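Local coordinates for Roadblock/LAMTOR2 domain-containing protein (Streptomyces avermitilis, PDB 3LEQ) that is of unknown function but carries a Roadblock/LC7 domain, a fold that in related proteins often dimerises and regulates small GTPases, at residues V13-E18 / A106-M111; L83-A86 / A90-V93. All coordinates share one frame; numbering follows the deposited sequence.

Contact 1: V13-E18 / A106-M111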
loop_
_atom_site.group_PDB
_atom_site.type_symbol
_atom_site.label_atom_id
_atom_site.label_comp_id
_atom_site.label_asym_id
_atom_site.label_seq_id
_atom_site.Cartn_x
_atom_site.Cartn_y
_atom_site.Cartn_z
ATOM N N VAL A 13 1.722 5.191 7.549
ATOM C CA VAL A 13 2.873 4.392 8.004
ATOM C C VAL A 13 3.313 4.817 9.416
ATOM O O VAL A 13 3.639 3.966 10.264
ATOM C CB VAL A 13 4.065 4.501 7.019
ATOM C CG1 VAL A 13 5.359 3.943 7.643
ATOM C CG2 VAL A 13 3.747 3.813 5.711
ATOM N N ASP A 14 3.307 6.126 9.665
ATOM C CA ASP A 14 3.730 6.678 10.959
ATOM C C ASP A 14 2.783 6.329 12.108
ATOM O O ASP A 14 3.233 5.951 13.184
ATOM C CB ASP A 14 3.951 8.200 10.864
ATOM C CG ASP A 14 5.365 8.562 10.374
ATOM O OD1 ASP A 14 6.054 7.677 9.805
ATOM O OD2 ASP A 14 5.793 9.731 10.555
ATOM N N ARG A 15 1.481 6.452 11.873
ATOM C CA ARG A 15 0.482 6.223 12.925
ATOM C C ARG A 15 0.242 4.740 13.188
ATOM O O ARG A 15 -0.044 4.357 14.328
ATOM C CB ARG A 15 -0.858 6.864 12.553
ATOM C CG ARG A 15 -0.835 8.374 12.403
ATOM C CD ARG A 15 -2.179 8.881 11.860
ATOM N NE ARG A 15 -2.494 8.383 10.516
ATOM C CZ ARG A 15 -3.332 7.377 10.232
ATOM N NH1 ARG A 15 -3.984 6.716 11.183
ATOM N NH2 ARG A 15 -3.532 7.033 8.974
ATOM N N VAL A 16 0.341 3.915 12.144
ATOM C CA VAL A 16 -0.048 2.507 12.259
ATOM C C VAL A 16 1.153 1.557 12.436
ATOM O O VAL A 16 1.865 1.243 11.480
ATOM C CB VAL A 16 -0.966 2.066 11.095
ATOM C CG1 VAL A 16 -1.511 0.647 11.335
ATOM C CG2 VAL A 16 -2.109 3.050 10.924
ATOM N N ALA A 17 1.366 1.116 13.676
ATOM C CA ALA A 17 2.467 0.202 14.016
ATOM C C ALA A 17 2.533 -1.004 13.062
ATOM O O ALA A 17 3.623 -1.475 12.711
ATOM C CB ALA A 17 2.349 -0.264 15.472
ATOM N N GLU A 18 1.357 -1.469 12.626
ATOM C CA GLU A 18 1.242 -2.648 11.776
ATOM C C GLU A 18 1.718 -2.413 10.346
ATOM O O GLU A 18 2.034 -3.364 9.645
ATOM C CB GLU A 18 -0.210 -3.144 11.728
ATOM C CG GLU A 18 -0.683 -3.890 12.962
ATOM C CD GLU A 18 -1.232 -2.977 14.044
ATOM O OE1 GLU A 18 -1.809 -3.508 15.005
ATOM O OE2 GLU A 18 -1.085 -1.740 13.945
ATOM N N ALA A 106 -6.838 -3.324 7.322
ATOM C CA ALA A 106 -7.853 -3.083 6.295
ATOM C C ALA A 106 -8.733 -1.876 6.627
ATOM O O ALA A 106 -9.067 -1.105 5.738
ATOM C CB ALA A 106 -8.687 -4.316 6.035
ATOM N N TYR A 107 -9.104 -1.718 7.896
ATOM C CA TYR A 107 -9.874 -0.555 8.335
ATOM C C TYR A 107 -9.086 0.731 8.095
ATOM O O TYR A 107 -9.595 1.691 7.530
ATOM C CB TYR A 107 -10.242 -0.686 9.840
ATOM C CG TYR A 107 -10.776 0.609 10.416
ATOM C CD1 TYR A 107 -12.108 0.978 10.234
ATOM C CD2 TYR A 107 -9.930 1.491 11.103
ATOM C CE1 TYR A 107 -12.592 2.185 10.751
ATOM C CE2 TYR A 107 -10.402 2.705 11.610
ATOM C CZ TYR A 107 -11.729 3.039 11.435
ATOM O OH TYR A 107 -12.181 4.239 11.946
ATOM N N GLN A 108 -7.829 0.750 8.503
ATOM C CA GLN A 108 -6.975 1.934 8.274
ATOM C C GLN A 108 -6.833 2.303 6.786
ATOM O O GLN A 108 -6.888 3.499 6.416
ATOM C CB GLN A 108 -5.583 1.744 8.906
ATOM C CG GLN A 108 -5.599 1.753 10.431
ATOM C CD GLN A 108 -5.860 3.127 11.015
ATOM O OE1 GLN A 108 -5.782 4.147 10.324
ATOM N NE2 GLN A 108 -6.154 3.163 12.306
HETATM N N MSE A 109 -6.628 1.285 5.936
HETATM C CA MSE A 109 -6.537 1.506 4.492
HETATM C C MSE A 109 -7.858 2.041 3.938
HETATM O O MSE A 109 -7.862 2.950 3.129
HETATM C CB MSE A 109 -6.156 0.212 3.779
HETATM C CG MSE A 109 -4.795 -0.306 4.178
HETATM SE SE MSE A 109 -4.404 -2.028 3.370
HETATM C CE MSE A 109 -4.283 -1.544 1.484
ATOM N N ASN A 110 -8.970 1.470 4.389
ATOM C CA ASN A 110 -10.300 1.905 3.938
ATOM C C ASN A 110 -10.558 3.376 4.331
ATOM O O ASN A 110 -11.091 4.147 3.540
ATOM C CB ASN A 110 -11.400 0.983 4.502
ATOM C CG ASN A 110 -11.488 -0.375 3.775
ATOM O OD1 ASN A 110 -11.022 -0.533 2.645
ATOM N ND2 ASN A 110 -12.098 -1.362 4.438
HETATM N N MSE A 111 -10.129 3.760 5.533
HETATM C CA MSE A 111 -10.247 5.159 5.989
HETATM C C MSE A 111 -9.361 6.078 5.159
HETATM O O MSE A 111 -9.756 7.193 4.837
HETATM C CB MSE A 111 -9.907 5.292 7.479
HETATM C CG MSE A 111 -10.887 4.574 8.430
HETATM SE SE MSE A 111 -12.781 5.112 8.176
HETATM C CE MSE A 111 -13.402 3.537 7.167
HETATM O O HOH W 1 -6.262 5.749 7.814
#
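R15, on the last turn of helix 4-15, reaches across to Q108 of helix 102-115. Its chain bends at chi3 (-63°), which brings the guanidinium round to the glutamine amide. NH1 of R15 donates to OE1 of Q108 at 3.3 Å, a long bond but a nearly straight one at 173°. OE1 sits at the edge of the guanidinium, close to its plane, whereas NH1 stands above the amide's carbonyl plane, and the two flat groups are turned 46° apart. A water braces the pair: it accepts from NH2 of R15 and donates both to OE1 of Q108 and, at 2.7 Å, to the backbone O of Q108. OE1 thus takes two bonds, which should limit rotation of the amide. Next comes V16, where the chain leaves helical geometry. Its CG2 packs 3.8 Å from both CG and the amide carbon CD of Q108, the two side chains running past each other in opposite directions. Beyond V16, E18 makes a backbone hydrogen bond with R97. Three side chains thus join the first and last helices of this Roadblock/LC7 chain, and helix 102-115 lies against one face of the five-stranded antiparallel sheet, where M109, a selenomethionine, packs onto strands 80-85 and 90-96.

Contact 2: L83-A86 / A90-V93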
loop_
_atom_site.group_PDB
_atom_site.type_symbol
_atom_site.label_atom_id
_atom_site.label_comp_id
_atom_site.label_asym_id
_atom_site.label_seq_id
_atom_site.Cartn_x
_atom_site.Cartn_y
_atom_site.Cartn_z
ATOM N N LEU A 83 -3.635 -5.144 -1.062
ATOM C CA LEU A 83 -3.906 -4.234 -2.158
ATOM C C LEU A 83 -5.406 -3.951 -2.225
ATOM O O LEU A 83 -6.195 -4.871 -2.125
ATOM C CB LEU A 83 -3.424 -4.898 -3.450
ATOM C CG LEU A 83 -3.621 -4.267 -4.815
ATOM C CD1 LEU A 83 -2.498 -4.740 -5.726
ATOM C CD2 LEU A 83 -4.991 -4.642 -5.412
ATOM N N THR A 84 -5.785 -2.687 -2.406
ATOM C CA THR A 84 -7.184 -2.318 -2.591
ATOM C C THR A 84 -7.316 -1.211 -3.636
ATOM O O THR A 84 -6.376 -0.464 -3.884
ATOM C CB THR A 84 -7.882 -1.923 -1.228
ATOM O OG1 THR A 84 -9.296 -1.755 -1.438
ATOM C CG2 THR A 84 -7.330 -0.622 -0.673
ATOM N N ALA A 85 -8.490 -1.093 -4.236
ATOM C CA ALA A 85 -8.760 -0.017 -5.181
ATOM C C ALA A 85 -8.728 1.343 -4.475
ATOM O O ALA A 85 -9.248 1.482 -3.350
ATOM C CB ALA A 85 -10.130 -0.228 -5.847
ATOM N N ALA A 86 -8.127 2.334 -5.146
ATOM C CA ALA A 86 -8.179 3.746 -4.725
ATOM C C ALA A 86 -8.784 4.517 -5.879
ATOM O O ALA A 86 -8.077 5.190 -6.657
ATOM C CB ALA A 86 -6.782 4.267 -4.396
ATOM N N ALA A 90 -6.376 3.553 -9.870
ATOM C CA ALA A 90 -5.254 3.322 -8.955
ATOM C C ALA A 90 -5.530 2.277 -7.886
ATOM O O ALA A 90 -6.679 1.994 -7.551
ATOM C CB ALA A 90 -4.827 4.647 -8.266
ATOM N N HIS A 91 -4.463 1.758 -7.303
ATOM C CA HIS A 91 -4.554 0.834 -6.192
ATOM C C HIS A 91 -3.615 1.256 -5.063
ATOM O O HIS A 91 -2.487 1.698 -5.314
ATOM C CB HIS A 91 -4.186 -0.584 -6.637
ATOM C CG HIS A 91 -5.260 -1.263 -7.420
ATOM N ND1 HIS A 91 -5.416 -1.089 -8.776
ATOM C CD2 HIS A 91 -6.240 -2.117 -7.032
ATOM C CE1 HIS A 91 -6.438 -1.814 -9.194
ATOM N NE2 HIS A 91 -6.952 -2.448 -8.153
ATOM N N LEU A 92 -4.094 1.129 -3.825
ATOM C CA LEU A 92 -3.266 1.337 -2.656
ATOM C C LEU A 92 -2.649 0.000 -2.287
ATOM O O LEU A 92 -3.370 -1.038 -2.211
ATOM C CB LEU A 92 -4.140 1.841 -1.478
ATOM C CG LEU A 92 -3.449 1.955 -0.105
ATOM C CD1 LEU A 92 -2.342 3.027 -0.124
ATOM C CD2 LEU A 92 -4.507 2.274 0.992
ATOM N N VAL A 93 -1.338 -0.012 -2.043
ATOM C CA VAL A 93 -0.673 -1.263 -1.724
ATOM C C VAL A 93 0.124 -1.052 -0.455
ATOM O O VAL A 93 0.872 -0.103 -0.348
ATOM C CB VAL A 93 0.281 -1.742 -2.849
ATOM C CG1 VAL A 93 0.845 -3.100 -2.518
ATOM C CG2 VAL A 93 -0.431 -1.752 -4.245
#
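T84 and L92 form a hydrogen-bonded pair of this antiparallel hairpin, flanked by the non-hydrogen-bonded pairs L83-V93 and A85-H91. N of T84 donates to O of L92 at 2.9 Å, and N of L92 returns the bond to O of T84 at 2.8 Å. A third backbone bond, N of A86 to O of A90 (2.8 Å), ties the residue just past strand 80-85 to the start of strand 90-96. Two CA-H...O contacts supplement them: CA of L83 to O of L92 and CA of H91 to O of T84, both 3.2 Å. Among the side chains, L83 does most of the touching. With CG anti to the backbone N (chi1 176°), it sends CD2 obliquely against CD2 of the H91 ring, an unusually short 3.2 Å, and CD1 to CG2 of V93 at 3.9 Å. Cutting this leucine back to an alanine is likely to leave the H91 ring freer to turn and open a gap towards V93 and helix 40-55. On the other face, CG2 of T84 rests 4.1 Å from CB of L92, towards helix 102-115. Backbone bonds between T84 and L92 join the strands, while apolar L83, V93 and L92 pack against helices on both faces; OG1 of T84 bonds weakly to Q71.

Contact 2 is the more buried at L83, T84, L92 and V93 and opens to the surface toward A86 and A90; its neighbouring strands are joined by backbone bonds. Contact 1 lies nearer the surface, where the end of helix 4-15 meets the middle of helix 102-115 through a side-chain hydrogen bond, a bridging water and the packing of one valine. The two share no secondary-structure element, yet they touch through M109: its CB lies 3.8 Å from CD2 of L92, and its CE packs on T84. Helix 102-115 thus presents Q108 to the other helix and M109 to the sheet. Along the chain, the hairpin of contact 2 is nested within the loop that contact 1 closes.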